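Local coordinates for 4-hydroxy-3-methylbut-2-enyl diphosphate reductase (Aquifex aeolicus, PDB 3DNF), which reduces (E)-4-hydroxy-3-methylbut-2-enyl diphosphate to isopentenyl and dimethylallyl diphosphate with the help of an iron-sulfur cluster, ending the non-mevalonate route to isoprenoid precursors, at residues B[172-175]-B[176-180]; B[107-110]-B[111-114]. All coordinates share one frame; numbering follows the deposited sequence.

Contact 1 (B[172-175]-B[176-180])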
ATOM      1  N   PHE B 172       1.889   8.778  -0.162  1.00 27.34           N
ATOM      2  CA  PHE B 172       1.909   7.723   0.850  1.00 28.36           C
ATOM      3  C   PHE B 172       1.183   6.487   0.321  1.00 28.09           C
ATOM      4  O   PHE B 172       1.675   5.383   0.437  1.00 29.01           O
ATOM      5  CB  PHE B 172       1.207   8.224   2.074  1.00 27.96           C
ATOM      6  CG  PHE B 172       1.308   7.285   3.233  1.00 28.44           C
ATOM      7  CD1 PHE B 172       2.554   7.055   3.845  1.00 34.48           C
ATOM      8  CD2 PHE B 172       0.175   6.579   3.669  1.00 28.77           C
ATOM      9  CE1 PHE B 172       2.659   6.190   4.898  1.00 33.59           C
ATOM     10  CE2 PHE B 172       0.272   5.710   4.757  1.00 31.53           C
ATOM     11  CZ  PHE B 172       1.527   5.504   5.355  1.00 31.14           C
ATOM     12  N   LYS B 173       0.031   6.704  -0.327  1.00 28.70           N
ATOM     13  CA  LYS B 173      -0.774   5.618  -0.910  1.00 29.10           C
ATOM     14  C   LYS B 173       0.032   4.835  -1.977  1.00 29.56           C
ATOM     15  O   LYS B 173       0.001   3.599  -2.014  1.00 29.61           O
ATOM     16  CB  LYS B 173      -2.100   6.167  -1.460  1.00 29.26           C
ATOM     17  CG  LYS B 173      -2.866   5.184  -2.299  1.00 30.66           C
ATOM     18  CD  LYS B 173      -4.188   5.744  -2.746  1.00 31.39           C
ATOM     19  CE  LYS B 173      -4.884   4.731  -3.620  1.00 30.55           C
ATOM     20  NZ  LYS B 173      -6.132   5.328  -4.154  1.00 31.36           N
ATOM     21  N   GLU B 174       0.768   5.579  -2.811  1.00 29.59           N
ATOM     22  CA  GLU B 174       1.615   5.010  -3.854  1.00 30.58           C
ATOM     23  C   GLU B 174       2.756   4.165  -3.294  1.00 29.51           C
ATOM     24  O   GLU B 174       2.997   3.055  -3.811  1.00 28.95           O
ATOM     25  CB  GLU B 174       2.168   6.133  -4.765  1.00 30.69           C
ATOM     26  CG  GLU B 174       3.162   5.680  -5.829  1.00 35.70           C
ATOM     27  CD  GLU B 174       2.519   4.878  -6.939  1.00 39.70           C
ATOM     28  OE1 GLU B 174       1.269   4.895  -7.056  1.00 43.37           O
ATOM     29  OE2 GLU B 174       3.257   4.206  -7.701  1.00 42.30           O
ATOM     30  N   VAL B 175       3.473   4.712  -2.296  1.00 29.46           N
ATOM     31  CA  VAL B 175       4.599   4.023  -1.645  1.00 29.55           C
ATOM     32  C   VAL B 175       4.132   2.726  -0.979  1.00 29.35           C
ATOM     33  O   VAL B 175       4.761   1.672  -1.122  1.00 27.40           O
ATOM     34  CB  VAL B 175       5.304   4.909  -0.555  1.00 29.20           C
ATOM     35  CG1 VAL B 175       6.352   4.047   0.219  1.00 29.61           C
ATOM     36  CG2 VAL B 175       5.964   6.079  -1.198  1.00 32.04           C
ATOM     37  N   VAL B 176       3.050   2.820  -0.218  1.00 28.89           N
ATOM     38  CA  VAL B 176       2.506   1.640   0.458  1.00 29.61           C
ATOM     39  C   VAL B 176       2.139   0.533  -0.553  1.00 29.79           C
ATOM     40  O   VAL B 176       2.520  -0.620  -0.393  1.00 30.24           O
ATOM     41  CB  VAL B 176       1.290   2.010   1.351  1.00 30.43           C
ATOM     42  CG1 VAL B 176       0.510   0.739   1.781  1.00 31.54           C
ATOM     43  CG2 VAL B 176       1.735   2.869   2.570  1.00 30.09           C
ATOM     44  N   GLY B 177       1.418   0.891  -1.608  1.00 30.28           N
ATOM     45  CA  GLY B 177       0.963  -0.066  -2.599  1.00 30.89           C
ATOM     46  C   GLY B 177       2.147  -0.686  -3.317  1.00 30.30           C
ATOM     47  O   GLY B 177       2.203  -1.892  -3.506  1.00 31.44           O
ATOM     48  N   GLU B 178       3.121   0.154  -3.671  1.00 30.39           N
ATOM     49  CA  GLU B 178       4.281  -0.323  -4.398  1.00 30.18           C
ATOM     50  C   GLU B 178       5.123  -1.285  -3.567  1.00 29.26           C
ATOM     51  O   GLU B 178       5.424  -2.401  -4.011  1.00 28.32           O
ATOM     52  CB  GLU B 178       5.115   0.857  -4.921  1.00 30.93           C
ATOM     53  CG  GLU B 178       6.219   0.428  -5.909  1.00 33.29           C
ATOM     54  CD  GLU B 178       5.719  -0.254  -7.193  1.00 37.60           C
ATOM     55  OE1 GLU B 178       4.591   0.020  -7.664  1.00 39.00           O
ATOM     56  OE2 GLU B 178       6.480  -1.079  -7.738  1.00 37.26           O
ATOM     57  N   ILE B 179       5.487  -0.885  -2.350  1.00 29.08           N
ATOM     58  CA  ILE B 179       6.271  -1.783  -1.482  1.00 29.92           C
ATOM     59  C   ILE B 179       5.555  -3.137  -1.268  1.00 29.11           C
ATOM     60  O   ILE B 179       6.191  -4.187  -1.339  1.00 29.13           O
ATOM     61  CB  ILE B 179       6.676  -1.097  -0.154  1.00 28.74           C
ATOM     62  CG1 ILE B 179       7.677   0.039  -0.439  1.00 30.27           C
ATOM     63  CG2 ILE B 179       7.298  -2.075   0.872  1.00 29.27           C
ATOM     64  CD1 ILE B 179       7.997   0.877   0.771  1.00 31.66           C
ATOM     65  N   ALA B 180       4.239  -3.099  -1.062  1.00 29.04           N
ATOM     66  CA  ALA B 180       3.429  -4.312  -0.861  1.00 29.57           C
ATOM     67  C   ALA B 180       3.528  -5.326  -2.022  1.00 30.49           C
ATOM     68  O   ALA B 180       3.378  -6.543  -1.834  1.00 30.69           O
ATOM     69  CB  ALA B 180       1.997  -3.936  -0.629  1.00 29.60           C
TER
HETATM   70  O   HOH W   1       4.779   2.724  -8.905  1.00 71.26           O

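Contact 2 (B[107-110]-B[111-114])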
ATOM      1  N   CYS B 107       9.393   2.676  16.918  1.00 32.20           N
ATOM      2  CA  CYS B 107       9.928   1.748  17.907  1.00 33.17           C
ATOM      3  C   CYS B 107       9.124   0.441  18.040  1.00 31.28           C
ATOM      4  O   CYS B 107       9.700  -0.621  18.199  1.00 30.41           O
ATOM      5  CB  CYS B 107      10.112   2.422  19.262  1.00 34.14           C
ATOM      6  SG  CYS B 107      11.352   3.786  19.178  1.00 41.49           S
ATOM      7  N   GLN B 108       7.806   0.552  17.989  1.00 30.01           N
ATOM      8  CA  GLN B 108       6.919  -0.599  17.960  1.00 29.33           C
ATOM      9  C   GLN B 108       7.244  -1.490  16.774  1.00 28.52           C
ATOM     10  O   GLN B 108       7.401  -2.695  16.964  1.00 28.13           O
ATOM     11  CB  GLN B 108       5.460  -0.162  17.952  1.00 30.81           C
ATOM     12  CG  GLN B 108       4.492  -1.342  17.889  1.00 33.41           C
ATOM     13  CD  GLN B 108       3.117  -0.912  17.437  1.00 38.62           C
ATOM     14  OE1 GLN B 108       2.765   0.266  17.516  1.00 41.00           O
ATOM     15  NE2 GLN B 108       2.338  -1.857  16.955  1.00 37.71           N
ATOM     16  N   LEU B 109       7.363  -0.902  15.565  1.00 28.42           N
ATOM     17  CA  LEU B 109       7.680  -1.658  14.381  1.00 28.96           C
ATOM     18  C   LEU B 109       9.041  -2.370  14.502  1.00 28.63           C
ATOM     19  O   LEU B 109       9.194  -3.523  14.057  1.00 28.91           O
ATOM     20  CB  LEU B 109       7.625  -0.746  13.138  1.00 29.21           C
ATOM     21  CG  LEU B 109       6.216  -0.292  12.662  1.00 29.44           C
ATOM     22  CD1 LEU B 109       6.382   0.754  11.547  1.00 32.41           C
ATOM     23  CD2 LEU B 109       5.347  -1.452  12.159  1.00 31.97           C
ATOM     24  N   THR B 110      10.004  -1.699  15.113  1.00 29.15           N
ATOM     25  CA  THR B 110      11.324  -2.300  15.369  1.00 28.53           C
ATOM     26  C   THR B 110      11.219  -3.536  16.301  1.00 29.23           C
ATOM     27  O   THR B 110      11.769  -4.612  16.000  1.00 28.92           O
ATOM     28  CB  THR B 110      12.265  -1.214  15.955  1.00 27.80           C
ATOM     29  OG1 THR B 110      12.500  -0.211  14.945  1.00 30.10           O
ATOM     30  CG2 THR B 110      13.589  -1.842  16.446  1.00 29.52           C
ATOM     31  N   ARG B 111      10.504  -3.385  17.414  1.00 29.83           N
ATOM     32  CA  ARG B 111      10.239  -4.501  18.332  1.00 30.60           C
ATOM     33  C   ARG B 111       9.581  -5.697  17.635  1.00 29.81           C
ATOM     34  O   ARG B 111       9.859  -6.847  17.956  1.00 31.01           O
ATOM     35  CB  ARG B 111       9.396  -4.059  19.526  1.00 30.31           C
ATOM     36  CG  ARG B 111      10.103  -3.034  20.428  1.00 31.63           C
ATOM     37  CD  ARG B 111       9.351  -2.855  21.768  1.00 33.49           C
ATOM     38  NE  ARG B 111       8.014  -2.274  21.598  1.00 36.82           N
ATOM     39  CZ  ARG B 111       7.725  -0.965  21.593  1.00 37.87           C
ATOM     40  NH1 ARG B 111       8.664  -0.034  21.745  1.00 38.26           N
ATOM     41  NH2 ARG B 111       6.471  -0.577  21.442  1.00 39.23           N
ATOM     42  N   GLU B 112       8.765  -5.411  16.623  1.00 29.59           N
ATOM     43  CA  GLU B 112       8.050  -6.427  15.877  1.00 30.54           C
ATOM     44  C   GLU B 112       8.882  -6.990  14.715  1.00 30.30           C
ATOM     45  O   GLU B 112       8.412  -7.862  14.028  1.00 32.32           O
ATOM     46  CB  GLU B 112       6.696  -5.865  15.402  1.00 29.94           C
ATOM     47  CG  GLU B 112       5.752  -5.471  16.590  1.00 31.57           C
ATOM     48  CD  GLU B 112       4.449  -4.776  16.157  1.00 32.73           C
ATOM     49  OE1 GLU B 112       4.317  -4.444  14.965  1.00 37.26           O
ATOM     50  OE2 GLU B 112       3.553  -4.543  17.010  1.00 35.16           O
ATOM     51  N   GLY B 113      10.099  -6.484  14.527  1.00 29.73           N
ATOM     52  CA  GLY B 113      11.058  -7.107  13.611  1.00 31.23           C
ATOM     53  C   GLY B 113      10.985  -6.517  12.204  1.00 31.44           C
ATOM     54  O   GLY B 113      11.467  -7.133  11.246  1.00 32.63           O
ATOM     55  N   TYR B 114      10.383  -5.342  12.053  1.00 30.24           N
ATOM     56  CA  TYR B 114      10.311  -4.722  10.711  1.00 29.67           C
ATOM     57  C   TYR B 114      11.482  -3.802  10.377  1.00 31.79           C
ATOM     58  O   TYR B 114      12.048  -3.161  11.274  1.00 32.05           O
ATOM     59  CB  TYR B 114       9.034  -3.862  10.539  1.00 30.17           C
ATOM     60  CG  TYR B 114       7.768  -4.665  10.534  1.00 30.03           C
ATOM     61  CD1 TYR B 114       7.299  -5.239   9.365  1.00 31.11           C
ATOM     62  CD2 TYR B 114       7.060  -4.915  11.737  1.00 29.83           C
ATOM     63  CE1 TYR B 114       6.137  -6.010   9.367  1.00 30.12           C
ATOM     64  CE2 TYR B 114       5.903  -5.670  11.746  1.00 28.15           C
ATOM     65  CZ  TYR B 114       5.445  -6.223  10.551  1.00 29.68           C
ATOM     66  OH  TYR B 114       4.317  -6.981  10.553  1.00 29.26           O
TER
HETATM   67  O   HOH W   2      13.706  -1.487  12.722  1.00 19.90           O

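Contact 1 (B[172-175]-B[176-180])
The phenyl ring of F172 takes the CG2 methyl of V176 over one face: a CH-pi contact in which CG2 stands 3.9 Å from the ring centroid, somewhat toward the rim that carries CZ and CE2. The rest of the ring packs among strand residues, I161 and A163 of strand 158-163 and V188 of strand 185-189. F172 reaches this place because its CG lies anti to the backbone N (chi1 -173°), which swings the ring out alongside the next turn. The beta branch of V176 suits the site because CG2, beside the backbone N, is the methyl that meets the ring, while CG1 takes the anti position. With only an alanine's methyl at F172, the CH-pi partner of V176 CG2 would be lost and a gap would probably open against I161 and V188. Beneath these side chains runs regular i to i+4 bonding, with V176 N giving a nearly straight bond to F172 O at 3.0 Å and I179 N one to V175 O at 2.9 Å. One helix turn on, V175 CG1 lies 3.6 Å from I179 CD1, the two side chains side by side and pointing the same way. The polar face carries two like charges, E174 OE2 and E178 OE1, 4.4 Å apart; both form salt bridges with K173 of the second subunit, whose ammonium group probably relieves their repulsion. E178 OE2 bonds instead to W182 NE1. K173 packs against G177 of the second subunit, where the lack of a side chain probably allows the close approach. Helix 169-182 is the crossover of the beta-alpha-beta unit between parallel strands 158-163 and 185-189: the side chains of F172, V176 and I179 pack against those strands, V175 reaches V119 of strand 115-119, and V176 meets V176 of the second subunit.

Contact 2 (B[107-110]-B[111-114])
L109 and Y114 make the tight side of this helix end. The carbonyl O of L109 sits at the edge of the tyrosine ring, in its plane, 3.4 Å from Y114 CD2, and L109 CD2 packs 3.9 Å from that same Y114 CD2. With its CG beside the backbone N (chi1 -67°), Y114 folds its ring back toward the last turn, where the tyrosine offers an apolar edge carbon, CD2, to the leucine; K187 of strand 185-189 touches both residues, and R158 makes a cation-pi contact with the ring. The backbone beneath is a Schellman motif. Y114 N returns to L109 O at 3.0 Å, and G113 N to T110 O at 2.9 Å, so two carbonyls of the final turn are used although the helix has ended. G113 supplies the positive phi (92°) of the reversal, where any side chain would press against the carbonyl of E112. At the partly exposed rim Q108 and E112 form a held polar link. Q108 NE2 reaches E112 OE2 at 2.9 Å in an almost straight bond: the acceptor lies in the amide plane, but the donor comes from above the carboxylate, the two planes being 83° apart. An amide in the last turn and an acid four residues on, just past the helix end, can meet like this, and E112 OE1 at the same time forms a salt bridge with K187. A water bridges T110 OG1 and Y114 O, donating to both, while V106 O holds the threonine hydroxyl from within the helix. C107 is tied by a disulfide to C137. The solvent side belongs to G113 and R111, whose guanidinium lays one face over the backbone, with Q108 CA 3.5 Å from R111 NH2 and C107 O under the same face.

Contacts 1 and 2 are two local helix contacts in one alpha/beta lobe, packed against the same parallel sheet. Their centres are 19 Å apart and their nearest atoms about 9 Å, without touching; strand 185-189 lies within reach of both. Contact 2 comes first in the chain and ends helix 97-111, leading into strand 115-119, on which contact 1 also rests through V119. Contact 1 is the nearer to catalysis: the side chain of F172 is about 11 Å from those of T165 and E126, the predicted substrate-binding residue and proton donor, and about 14 Å from the bound iron-sulfur cluster. Contact 2 lies away from these sites.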